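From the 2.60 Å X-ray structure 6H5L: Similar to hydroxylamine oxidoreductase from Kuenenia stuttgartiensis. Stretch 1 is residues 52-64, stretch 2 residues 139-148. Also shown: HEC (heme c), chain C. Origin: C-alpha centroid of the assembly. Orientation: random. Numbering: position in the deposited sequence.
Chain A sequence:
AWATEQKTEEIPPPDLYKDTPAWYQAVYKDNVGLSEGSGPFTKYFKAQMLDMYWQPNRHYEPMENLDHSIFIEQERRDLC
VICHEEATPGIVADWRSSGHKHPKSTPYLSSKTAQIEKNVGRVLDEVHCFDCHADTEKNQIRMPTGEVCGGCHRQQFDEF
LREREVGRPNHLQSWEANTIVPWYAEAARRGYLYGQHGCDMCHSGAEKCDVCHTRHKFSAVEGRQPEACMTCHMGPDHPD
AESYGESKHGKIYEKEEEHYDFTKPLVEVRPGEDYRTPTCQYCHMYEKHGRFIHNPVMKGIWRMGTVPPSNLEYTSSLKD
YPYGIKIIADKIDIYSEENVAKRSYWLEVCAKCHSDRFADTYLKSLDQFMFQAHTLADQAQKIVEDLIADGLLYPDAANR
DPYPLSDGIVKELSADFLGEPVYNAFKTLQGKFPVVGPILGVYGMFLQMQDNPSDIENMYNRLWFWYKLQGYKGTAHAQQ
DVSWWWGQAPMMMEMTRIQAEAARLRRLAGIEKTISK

Stretch 1 (52-64) MYWQPNRHYEPME
Stretch 2, residues 139-148: NQIRMPTGEV

Packing of residues 52-64 against residues 139-148 beside a heme c. The contact buries 492 Å², both sides summed, and has no hydrogen bond directly between the stretches; side-chain packing holds it together, beside a heme that both stretches touch. Tyr 53, Pro 56, Ile 141, Met 143 and Thr 145 are buried. Stretch 1 enters as the end of a helix (52-54), breaks at Gln 55 (phi/psi -135/79), turns helical again from Pro 56, and runs extended from Tyr 60 to Met 63 (psi 144 to 159). Tyr 60 N bonds Pro 56 O at 2.8 Å and His 59 N bonds Gln 55 O at 3.0 Å, fixing the turn. Stretch 2 is extended from Gln 140 to Thr 145, then begins a helix at Gly 146. The chains run in opposite senses: Pro 56 CA lies 6.2 Å from Met 143 CA, and Pro 62 CA lies 6.9 Å from Ile 141 CA.

Met 143 is the centre, with 94 Å² covered. Its CB points toward stretch 1, and chi1 -77° (m), chi2 -61° (m) and chi3 119° bring the flexible thioether beside both tyrosine rings. Met 143 CG touches Tyr 60 CE1 at 3.4 Å, and Met 143 CB, which lies over one face of the Tyr 60 ring, meets Pro 56 CB at 3.8 Å. Met 143 SD approaches the edge of the Tyr 53 ring, 3.9 Å from Tyr 53 CD1 and 5.1 Å from the centroid, while Met 143 CE reaches HEC CMA at 3.6 Å.

Tyr 53 (chi1 -58°, m; chi2 -85°) and Tyr 60 (chi1 -175°, t; chi2 72°) suit their places because each pairs an apolar ring with a terminal donor. From these different rotamers, both hydroxyls reach one carboxylate: Tyr 53 OH donates to HEC O1A and Tyr 60 OH to HEC O2A, each at 2.8 Å. Tyr 60 OH also lies 3.4 Å from Ile 141 CG2. Branched Ile 141 (chi1 -112°, between wells; chi2 61°, p) also sets CG1 3.7 Å from HEC CHB. Met 63 (m, t, p) places SD 4.3 Å from Ile 141 CG2 and 3.4 Å from HEC CHA. Toward solvent, Pro 62 CG rests 4.4 Å from Gln 140 NE2.

At the other end, Thr 145 (chi1 61°, p) combines a capping hydroxyl with a packing methyl: Thr 145 OG1 accepts a weak bond from Glu 147 N, 3.4 Å away, and Thr 145 CG2 packs 3.8 Å from Pro 56 CB and 3.6 Å from Asn 57 OD1. The compact ring of Pro 56 thus offers CB to both Met 143 and Thr 145. Asn 57 (chi1 -82°, m) swings its amide nearer stretch 2, leaving ND2 3.7 Å from Glu 147 OE1.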

# COMPACT_ATOMS: atom_id res chain seq x y z
N MET A 52 -9.38 37.93 -35.77
CA MET A 52 -10.41 37.99 -34.74
C MET A 52 -9.91 37.38 -33.44
O MET A 52 -10.17 37.90 -32.35
CB MET A 52 -11.67 37.25 -35.20
CG MET A 52 -12.46 37.90 -36.31
SD MET A 52 -13.97 36.96 -36.60
CE MET A 52 -14.74 37.91 -37.90
N TYR A 53 -9.19 36.26 -33.54
CA TYR A 53 -8.68 35.55 -32.38
C TYR A 53 -7.26 35.93 -32.01
O TYR A 53 -6.92 35.92 -30.82
CB TYR A 53 -8.76 34.03 -32.62
CG TYR A 53 -10.16 33.53 -32.93
CD1 TYR A 53 -11.04 33.22 -31.90
CD2 TYR A 53 -10.60 33.37 -34.23
CE1 TYR A 53 -12.32 32.76 -32.17
CE2 TYR A 53 -11.87 32.91 -34.51
CZ TYR A 53 -12.73 32.61 -33.48
OH TYR A 53 -14.00 32.16 -33.76
N TRP A 54 -6.41 36.28 -32.98
CA TRP A 54 -5.03 36.62 -32.64
C TRP A 54 -4.95 38.00 -32.00
O TRP A 54 -4.16 38.22 -31.08
CB TRP A 54 -4.14 36.55 -33.88
CG TRP A 54 -4.16 35.26 -34.68
CD1 TRP A 54 -4.00 35.14 -36.03
CD2 TRP A 54 -4.34 33.92 -34.18
NE1 TRP A 54 -4.06 33.82 -36.40
CE2 TRP A 54 -4.27 33.05 -35.29
CE3 TRP A 54 -4.54 33.36 -32.91
CZ2 TRP A 54 -4.41 31.67 -35.17
CZ3 TRP A 54 -4.68 31.99 -32.79
CH2 TRP A 54 -4.61 31.16 -33.92
N GLN A 55 -5.76 38.95 -32.48
CA GLN A 55 -5.74 40.33 -31.98
C GLN A 55 -7.18 40.77 -31.78
O GLN A 55 -7.76 41.49 -32.61
CB GLN A 55 -5.00 41.25 -32.96
CG GLN A 55 -4.76 42.65 -32.43
CD GLN A 55 -3.49 42.76 -31.60
OE1 GLN A 55 -2.86 41.75 -31.27
NE2 GLN A 55 -3.10 43.98 -31.28
N PRO A 56 -7.81 40.35 -30.67
CA PRO A 56 -9.26 40.57 -30.53
C PRO A 56 -9.67 42.03 -30.45
O PRO A 56 -10.67 42.41 -31.08
CB PRO A 56 -9.60 39.81 -29.24
CG PRO A 56 -8.48 38.83 -29.06
CD PRO A 56 -7.26 39.53 -29.59
N ASN A 57 -8.96 42.85 -29.68
CA ASN A 57 -9.34 44.25 -29.54
C ASN A 57 -9.48 44.93 -30.89
O ASN A 57 -10.43 45.69 -31.12
CB ASN A 57 -8.32 45.00 -28.68
CG ASN A 57 -8.55 44.81 -27.19
OD1 ASN A 57 -9.66 44.52 -26.75
ND2 ASN A 57 -7.49 44.98 -26.40
N ARG A 58 -8.54 44.67 -31.80
CA ARG A 58 -8.54 45.35 -33.09
C ARG A 58 -9.47 44.69 -34.10
O ARG A 58 -10.03 45.39 -34.95
CB ARG A 58 -7.12 45.41 -33.64
CG ARG A 58 -6.98 46.02 -35.03
CD ARG A 58 -7.19 47.53 -35.02
NE ARG A 58 -6.95 48.11 -36.33
CZ ARG A 58 -7.08 49.41 -36.61
NH1 ARG A 58 -7.45 50.25 -35.66
NH2 ARG A 58 -6.84 49.86 -37.83
N HIS A 59 -9.67 43.37 -34.02
CA HIS A 59 -10.25 42.65 -35.14
C HIS A 59 -11.37 41.67 -34.80
O HIS A 59 -11.89 41.02 -35.72
CB HIS A 59 -9.15 41.88 -35.90
CG HIS A 59 -8.19 42.77 -36.63
ND1 HIS A 59 -8.60 43.69 -37.58
CD2 HIS A 59 -6.85 42.89 -36.56
CE1 HIS A 59 -7.55 44.33 -38.05
NE2 HIS A 59 -6.47 43.86 -37.45
N TYR A 60 -11.75 41.52 -33.54
CA TYR A 60 -12.81 40.56 -33.23
C TYR A 60 -14.17 41.09 -33.67
O TYR A 60 -14.44 42.29 -33.59
CB TYR A 60 -12.84 40.23 -31.74
CG TYR A 60 -13.84 39.16 -31.39
CD1 TYR A 60 -13.62 37.83 -31.74
CD2 TYR A 60 -15.02 39.47 -30.71
CE1 TYR A 60 -14.54 36.85 -31.43
CE2 TYR A 60 -15.94 38.49 -30.39
CZ TYR A 60 -15.70 37.18 -30.75
OH TYR A 60 -16.61 36.20 -30.44
N GLU A 61 -15.01 40.18 -34.15
CA GLU A 61 -16.39 40.47 -34.53
C GLU A 61 -17.32 39.48 -33.84
O GLU A 61 -16.92 38.35 -33.56
CB GLU A 61 -16.58 40.38 -36.05
CG GLU A 61 -15.81 41.42 -36.84
CD GLU A 61 -15.98 41.26 -38.34
OE1 GLU A 61 -16.71 40.34 -38.76
OE2 GLU A 61 -15.39 42.06 -39.10
N PRO A 62 -18.55 39.89 -33.55
CA PRO A 62 -19.46 39.01 -32.82
C PRO A 62 -19.87 37.79 -33.63
O PRO A 62 -19.78 37.77 -34.86
CB PRO A 62 -20.68 39.91 -32.53
CG PRO A 62 -20.18 41.30 -32.71
CD PRO A 62 -19.13 41.22 -33.77
N MET A 63 -20.31 36.76 -32.92
CA MET A 63 -20.85 35.56 -33.55
C MET A 63 -22.07 35.90 -34.41
O MET A 63 -22.73 36.93 -34.21
CB MET A 63 -21.23 34.52 -32.50
CG MET A 63 -20.06 33.75 -31.92
SD MET A 63 -20.56 32.84 -30.46
CE MET A 63 -22.10 32.13 -31.03
N GLU A 64 -22.36 35.03 -35.36
CA GLU A 64 -23.44 35.27 -36.31
C GLU A 64 -24.45 34.13 -36.43
O GLU A 64 -25.45 34.31 -37.13
CB GLU A 64 -22.87 35.57 -37.70
CG GLU A 64 -21.86 36.70 -37.73
CD GLU A 64 -21.12 36.81 -39.05
OE1 GLU A 64 -20.77 37.94 -39.45
OE2 GLU A 64 -20.90 35.76 -39.70
N ASN A 139 -23.99 42.73 -23.66
CA ASN A 139 -24.64 41.42 -23.72
C ASN A 139 -24.21 40.65 -24.97
O ASN A 139 -25.03 40.19 -25.77
CB ASN A 139 -26.16 41.57 -23.66
CG ASN A 139 -26.66 41.91 -22.27
OD1 ASN A 139 -26.17 41.39 -21.27
ND2 ASN A 139 -27.65 42.80 -22.20
N GLN A 140 -22.89 40.50 -25.12
CA GLN A 140 -22.31 39.75 -26.22
C GLN A 140 -21.14 38.93 -25.71
O GLN A 140 -20.60 39.18 -24.63
CB GLN A 140 -21.85 40.69 -27.35
CG GLN A 140 -22.98 41.40 -28.08
CD GLN A 140 -22.47 42.49 -29.00
OE1 GLN A 140 -21.37 43.01 -28.82
NE2 GLN A 140 -23.28 42.84 -30.01
N ILE A 141 -20.76 37.92 -26.50
CA ILE A 141 -19.60 37.10 -26.17
C ILE A 141 -18.33 37.83 -26.59
O ILE A 141 -18.30 38.56 -27.59
CB ILE A 141 -19.71 35.71 -26.83
CG1 ILE A 141 -19.91 34.62 -25.77
CG2 ILE A 141 -18.49 35.39 -27.69
CD1 ILE A 141 -21.15 34.79 -24.93
N ARG A 142 -17.27 37.64 -25.80
CA ARG A 142 -16.02 38.37 -25.96
C ARG A 142 -14.84 37.40 -25.92
O ARG A 142 -14.85 36.43 -25.17
CB ARG A 142 -15.85 39.42 -24.85
CG ARG A 142 -14.61 40.29 -24.99
CD ARG A 142 -13.98 40.60 -23.64
NE ARG A 142 -14.96 41.05 -22.66
CZ ARG A 142 -15.19 40.43 -21.50
NH1 ARG A 142 -14.51 39.35 -21.17
NH2 ARG A 142 -16.11 40.91 -20.66
N MET A 143 -13.83 37.68 -26.76
CA MET A 143 -12.54 37.02 -26.65
C MET A 143 -11.71 37.77 -25.62
O MET A 143 -11.33 38.93 -25.84
CB MET A 143 -11.82 36.96 -28.00
CG MET A 143 -12.36 35.89 -28.94
SD MET A 143 -12.23 34.21 -28.30
CE MET A 143 -13.95 33.75 -28.25
N PRO A 144 -11.42 37.15 -24.48
CA PRO A 144 -10.73 37.88 -23.40
C PRO A 144 -9.28 38.17 -23.76
O PRO A 144 -8.46 37.26 -23.92
CB PRO A 144 -10.85 36.92 -22.21
CG PRO A 144 -10.97 35.58 -22.83
CD PRO A 144 -11.73 35.76 -24.11
N THR A 145 -8.97 39.45 -23.87
CA THR A 145 -7.59 39.89 -24.01
C THR A 145 -6.91 39.89 -22.65
O THR A 145 -7.53 39.58 -21.62
CB THR A 145 -7.51 41.28 -24.64
OG1 THR A 145 -8.18 42.21 -23.79
CG2 THR A 145 -8.18 41.27 -26.01
N GLY A 146 -5.63 40.26 -22.63
CA GLY A 146 -4.90 40.38 -21.39
C GLY A 146 -5.47 41.41 -20.44
O GLY A 146 -5.24 41.34 -19.23
N GLU A 147 -6.24 42.36 -20.98
CA GLU A 147 -6.88 43.38 -20.15
C GLU A 147 -7.97 42.78 -19.26
O GLU A 147 -8.17 43.25 -18.13
CB GLU A 147 -7.45 44.48 -21.04
CG GLU A 147 -6.43 45.05 -22.02
CD GLU A 147 -6.96 46.24 -22.80
OE1 GLU A 147 -8.18 46.29 -23.02
OE2 GLU A 147 -6.15 47.12 -23.18
N VAL A 148 -8.67 41.76 -19.74
CA VAL A 148 -9.63 41.06 -18.89
C VAL A 148 -8.90 40.24 -17.83
O VAL A 148 -9.25 40.26 -16.65
CB VAL A 148 -10.56 40.17 -19.74
CG1 VAL A 148 -11.44 39.31 -18.85
CG2 VAL A 148 -11.40 41.03 -20.67
FE HEC C . -21.50 29.28 -26.56
CHA HEC C . -19.71 29.68 -29.45
CHB HEC C . -19.18 31.15 -24.86
CHC HEC C . -23.56 29.34 -23.85
CHD HEC C . -23.30 26.71 -27.92
NA HEC C . -19.78 30.26 -27.06
C1A HEC C . -19.18 30.25 -28.31
C2A HEC C . -17.91 30.94 -28.21
C3A HEC C . -17.76 31.35 -26.94
C4A HEC C . -18.93 30.93 -26.19
CMA HEC C . -16.56 32.12 -26.36
CAA HEC C . -16.91 31.16 -29.37
CBA HEC C . -17.02 32.56 -29.95
CGA HEC C . -16.13 32.64 -31.17
O1A HEC C . -15.62 31.58 -31.61
O2A HEC C . -15.92 33.77 -31.70
NB HEC C . -21.36 30.04 -24.67
C1B HEC C . -20.37 30.90 -24.22
C2B HEC C . -20.83 31.50 -22.98
C3B HEC C . -22.04 30.99 -22.70
C4B HEC C . -22.39 30.07 -23.76
CMB HEC C . -20.02 32.51 -22.14
CAB HEC C . -22.93 31.31 -21.48
CBB HEC C . -23.45 32.76 -21.53
NC HEC C . -23.10 28.17 -25.96
C1C HEC C . -23.88 28.46 -24.86
C2C HEC C . -25.15 27.78 -25.02
C3C HEC C . -25.04 26.96 -26.08
C4C HEC C . -23.77 27.24 -26.73
CMC HEC C . -26.24 27.75 -23.91
CAC HEC C . -26.11 25.96 -26.61
CBC HEC C . -27.44 26.67 -26.97
ND HEC C . -21.49 28.32 -28.41
C1D HEC C . -22.37 27.30 -28.76
C2D HEC C . -22.16 26.97 -30.15
C3D HEC C . -21.04 27.90 -30.63
C4D HEC C . -20.68 28.70 -29.48
CMD HEC C . -22.91 25.91 -30.98
CAD HEC C . -20.42 27.97 -32.05
CBD HEC C . -20.90 29.25 -32.73
CGD HEC C . -20.32 29.38 -34.11
O1D HEC C . -20.59 30.42 -34.76
O2D HEC C . -19.58 28.47 -34.56